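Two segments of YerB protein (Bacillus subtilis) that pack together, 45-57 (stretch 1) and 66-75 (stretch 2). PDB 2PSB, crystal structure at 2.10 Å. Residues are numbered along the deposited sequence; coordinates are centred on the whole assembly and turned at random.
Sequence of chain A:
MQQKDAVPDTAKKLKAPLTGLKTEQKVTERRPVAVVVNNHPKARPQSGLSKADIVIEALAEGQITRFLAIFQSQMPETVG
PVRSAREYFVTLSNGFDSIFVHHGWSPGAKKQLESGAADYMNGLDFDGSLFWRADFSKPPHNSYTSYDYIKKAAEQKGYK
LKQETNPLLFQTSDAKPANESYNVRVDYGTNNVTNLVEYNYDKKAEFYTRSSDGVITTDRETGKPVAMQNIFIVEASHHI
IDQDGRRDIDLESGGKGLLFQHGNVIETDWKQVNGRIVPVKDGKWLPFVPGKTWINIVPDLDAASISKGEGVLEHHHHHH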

# COMPACT_ATOMS: atom_id res chain seq x y z
N PRO A 45 -15.95 0.22 2.78
CA PRO A 45 -14.81 -0.60 2.34
C PRO A 45 -14.39 -0.19 0.92
O PRO A 45 -15.22 0.22 0.13
CB PRO A 45 -15.38 -2.01 2.39
CG PRO A 45 -16.78 -1.80 1.92
CD PRO A 45 -17.21 -0.55 2.66
N GLN A 46 -13.10 -0.32 0.62
CA GLN A 46 -12.58 0.03 -0.69
C GLN A 46 -12.76 -1.14 -1.65
O GLN A 46 -13.21 -2.22 -1.25
CB GLN A 46 -11.10 0.40 -0.57
CG GLN A 46 -10.83 1.60 0.35
CD GLN A 46 -10.55 1.21 1.79
OE1 GLN A 46 -11.05 0.19 2.29
NE2 GLN A 46 -9.77 2.03 2.48
N SER A 47 -12.41 -0.92 -2.91
CA SER A 47 -12.51 -1.96 -3.94
C SER A 47 -11.13 -2.41 -4.44
O SER A 47 -10.25 -1.58 -4.71
CB SER A 47 -13.32 -1.45 -5.13
OG SER A 47 -14.67 -1.21 -4.77
N GLY A 48 -10.95 -3.73 -4.54
CA GLY A 48 -9.71 -4.30 -5.05
C GLY A 48 -8.53 -4.58 -4.13
O GLY A 48 -7.52 -5.09 -4.59
N LEU A 49 -8.64 -4.25 -2.84
CA LEU A 49 -7.51 -4.49 -1.94
C LEU A 49 -7.18 -5.97 -1.69
O LEU A 49 -6.09 -6.28 -1.19
CB LEU A 49 -7.71 -3.78 -0.59
CG LEU A 49 -7.63 -2.25 -0.62
CD1 LEU A 49 -7.53 -1.70 0.80
CD2 LEU A 49 -6.41 -1.81 -1.43
N SER A 50 -8.09 -6.88 -2.03
CA SER A 50 -7.82 -8.31 -1.83
C SER A 50 -6.97 -8.87 -2.97
O SER A 50 -6.44 -9.98 -2.86
CB SER A 50 -9.12 -9.10 -1.73
OG SER A 50 -9.91 -8.98 -2.90
N LYS A 51 -6.84 -8.11 -4.05
CA LYS A 51 -6.04 -8.53 -5.19
C LYS A 51 -4.64 -7.92 -5.16
O LYS A 51 -3.79 -8.29 -5.97
CB LYS A 51 -6.72 -8.13 -6.50
CG LYS A 51 -8.11 -8.69 -6.71
CD LYS A 51 -8.12 -10.19 -6.73
CE LYS A 51 -9.55 -10.72 -6.75
NZ LYS A 51 -10.36 -10.33 -5.55
N ALA A 52 -4.39 -6.99 -4.24
CA ALA A 52 -3.08 -6.33 -4.15
C ALA A 52 -2.03 -7.20 -3.48
O ALA A 52 -2.30 -7.85 -2.46
CB ALA A 52 -3.21 -4.99 -3.39
N ASP A 53 -0.83 -7.21 -4.04
CA ASP A 53 0.25 -8.00 -3.46
C ASP A 53 0.83 -7.30 -2.23
O ASP A 53 1.14 -7.93 -1.22
CB ASP A 53 1.35 -8.26 -4.49
CG ASP A 53 0.83 -8.97 -5.73
OD1 ASP A 53 -0.16 -9.72 -5.64
OD2 ASP A 53 1.43 -8.82 -6.81
N ILE A 54 0.94 -5.97 -2.33
CA ILE A 54 1.48 -5.14 -1.26
C ILE A 54 0.61 -3.92 -1.08
O ILE A 54 0.22 -3.27 -2.06
CB ILE A 54 2.90 -4.62 -1.59
CG1 ILE A 54 3.83 -5.77 -1.92
CG2 ILE A 54 3.44 -3.80 -0.41
CD1 ILE A 54 5.07 -5.33 -2.67
N VAL A 55 0.32 -3.59 0.17
CA VAL A 55 -0.47 -2.42 0.48
C VAL A 55 0.30 -1.65 1.53
O VAL A 55 0.74 -2.22 2.54
CB VAL A 55 -1.86 -2.79 1.02
CG1 VAL A 55 -2.56 -1.51 1.52
CG2 VAL A 55 -2.70 -3.47 -0.09
N ILE A 56 0.49 -0.35 1.30
CA ILE A 56 1.21 0.49 2.25
C ILE A 56 0.33 1.59 2.80
O ILE A 56 -0.28 2.35 2.06
CB ILE A 56 2.48 1.10 1.61
CG1 ILE A 56 3.35 -0.03 1.04
CG2 ILE A 56 3.30 1.87 2.66
CD1 ILE A 56 3.50 -0.03 -0.45
N GLU A 57 0.24 1.65 4.13
CA GLU A 57 -0.56 2.66 4.80
C GLU A 57 0.35 3.67 5.46
O GLU A 57 1.36 3.31 6.06
CB GLU A 57 -1.47 1.98 5.85
CG GLU A 57 -2.32 2.93 6.69
CD GLU A 57 -3.24 2.18 7.65
OE1 GLU A 57 -4.20 2.81 8.15
OE2 GLU A 57 -3.02 0.97 7.92
N ARG A 66 -3.64 6.84 4.39
CA ARG A 66 -3.98 6.55 3.01
C ARG A 66 -3.14 5.37 2.55
O ARG A 66 -2.04 5.17 3.05
CB ARG A 66 -3.71 7.78 2.14
CG ARG A 66 -4.06 7.61 0.67
CD ARG A 66 -4.81 8.82 0.18
NE ARG A 66 -4.07 10.04 0.43
CZ ARG A 66 -4.63 11.23 0.63
NH1 ARG A 66 -3.87 12.30 0.85
NH2 ARG A 66 -5.95 11.36 0.63
N PHE A 67 -3.67 4.62 1.60
CA PHE A 67 -3.00 3.43 1.07
C PHE A 67 -2.38 3.59 -0.31
O PHE A 67 -2.79 4.43 -1.12
CB PHE A 67 -4.01 2.28 0.93
CG PHE A 67 -4.78 1.95 2.18
CD1 PHE A 67 -6.03 1.35 2.08
CD2 PHE A 67 -4.27 2.24 3.44
CE1 PHE A 67 -6.77 1.03 3.22
CE2 PHE A 67 -5.00 1.93 4.59
CZ PHE A 67 -6.25 1.33 4.48
N LEU A 68 -1.39 2.74 -0.57
CA LEU A 68 -0.76 2.62 -1.87
C LEU A 68 -0.91 1.11 -2.04
O LEU A 68 -0.29 0.35 -1.31
CB LEU A 68 0.72 2.99 -1.88
CG LEU A 68 1.33 2.83 -3.29
CD1 LEU A 68 0.71 3.87 -4.26
CD2 LEU A 68 2.83 2.99 -3.24
N ALA A 69 -1.80 0.70 -2.95
CA ALA A 69 -2.03 -0.71 -3.21
C ALA A 69 -1.31 -1.08 -4.49
O ALA A 69 -1.63 -0.59 -5.58
CB ALA A 69 -3.52 -0.99 -3.33
N ILE A 70 -0.32 -1.97 -4.35
CA ILE A 70 0.48 -2.39 -5.48
C ILE A 70 0.03 -3.75 -5.99
O ILE A 70 0.11 -4.76 -5.27
CB ILE A 70 1.98 -2.44 -5.07
CG1 ILE A 70 2.38 -1.06 -4.51
CG2 ILE A 70 2.85 -2.86 -6.25
CD1 ILE A 70 3.85 -0.94 -4.20
N PHE A 71 -0.46 -3.75 -7.23
CA PHE A 71 -0.94 -4.95 -7.91
C PHE A 71 0.07 -5.40 -8.95
O PHE A 71 0.69 -4.58 -9.63
CB PHE A 71 -2.27 -4.68 -8.63
CG PHE A 71 -3.32 -4.05 -7.77
CD1 PHE A 71 -3.30 -2.68 -7.51
CD2 PHE A 71 -4.34 -4.82 -7.23
CE1 PHE A 71 -4.29 -2.10 -6.74
CE2 PHE A 71 -5.33 -4.26 -6.46
CZ PHE A 71 -5.31 -2.90 -6.20
N GLN A 72 0.22 -6.72 -9.08
CA GLN A 72 1.13 -7.30 -10.06
C GLN A 72 0.69 -8.72 -10.38
O GLN A 72 0.42 -9.03 -11.53
CB GLN A 72 2.56 -7.30 -9.51
CG GLN A 72 3.64 -7.61 -10.54
CD GLN A 72 3.60 -9.04 -11.06
OE1 GLN A 72 3.48 -10.00 -10.29
NE2 GLN A 72 3.72 -9.20 -12.37
N SER A 73 0.60 -9.58 -9.36
CA SER A 73 0.20 -10.98 -9.57
C SER A 73 -1.29 -11.12 -9.78
O SER A 73 -1.76 -12.15 -10.25
CB SER A 73 0.59 -11.85 -8.37
OG SER A 73 -0.42 -11.75 -7.38
N GLN A 74 -2.04 -10.09 -9.38
CA GLN A 74 -3.49 -10.09 -9.52
C GLN A 74 -3.96 -8.69 -9.83
O GLN A 74 -3.71 -7.76 -9.06
CB GLN A 74 -4.17 -10.54 -8.22
CG GLN A 74 -4.03 -12.00 -7.88
CD GLN A 74 -4.92 -12.39 -6.71
OE1 GLN A 74 -4.84 -11.79 -5.64
NE2 GLN A 74 -5.77 -13.38 -6.92
N MSE A 75 -4.66 -8.54 -10.95
CA MSE A 75 -5.17 -7.24 -11.34
C MSE A 75 -6.62 -7.15 -10.88
O MSE A 75 -7.37 -8.11 -10.96
CB MSE A 75 -5.08 -7.06 -12.85
CG MSE A 75 -3.67 -6.85 -13.37
SE MSE A 75 -2.77 -5.34 -12.56
CE MSE A 75 -1.04 -6.13 -12.25
O HOH W 1 -1.60 -8.05 -7.44
O HOH W 2 3.57 -10.40 -7.74

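This contact is an antiparallel pairing of two β-strands, 54-57 and 66-71, flanked by apolar packing on each face of the sheet and closed at one end by an aspartate that binds the loop after the second strand.

The backbone sets the register. I54 and I70 form a hydrogen-bonded pair, with I70 N donating to I54 O at 2.7 Å and I54 N to I70 O at a longer 3.3 Å. I56 and L68 repeat the pattern: I56 N lies 2.8 Å from L68 O, and L68 N lies 2.9 Å from I56 O. Between them, V55 and A69 face each other as a non-hydrogen-bonded pair, where the CA of V55 approaches L68 O at 3.3 Å in a CA-H...O contact. The carbonyl of I70 takes a second donor, since D53 N lies 2.9 Å from I70 O, though its angle of 135° is much less straight than that of the I54 bond.

Side chains alternate between the two faces. One carries I54, I56, L68 and I70, branched aliphatic residues that suit a buried sheet; I56 CD1 reaches I70 CD1 at 3.9 Å and L68 CD2 at 4.2 Å. The other carries V55, E57, F67 and A69. Here the small A69 leaves its CB within 3.6 Å of L49 CD2 and 4.0 Å of A52 CB. The F67 ring leans back over stretch 1, its CD1 3.6 Å from L49 CD1, while E57 CD meets the ring edge at CE2, 3.5 Å away. The carboxylate of E57 finds its hydrogen-bonding partners outside this pairing.

Ahead of the first strand, a type I turn runs from G48 to K51, closed by K51 N donating to G48 O at 3.1 Å. Glycine suits position 48 because, at its backbone angles, a CB would be jammed against the preceding carbonyl. The F71 ring packs beside this turn: A52 CB sits over its face, 4.1 Å from the ring centroid, and G48 O lies at its edge, 3.0 Å from F71 CE2.

D53, just before the first strand, secures this same end of the pairing. Its two carboxylate oxygens accept separate hydrogen bonds from one residue, D53 OD1 from S73 OG at 2.7 Å and D53 OD2 from S73 N at 2.8 Å, so a short acidic side chain holds the loop by both backbone and hydroxyl. Close by, water 1 accepts hydrogen bonds from Q72 N and Q74 N, each 2.8 Å from its oxygen, and lies 2.6 Å from K51 O, so it spans the two stretches.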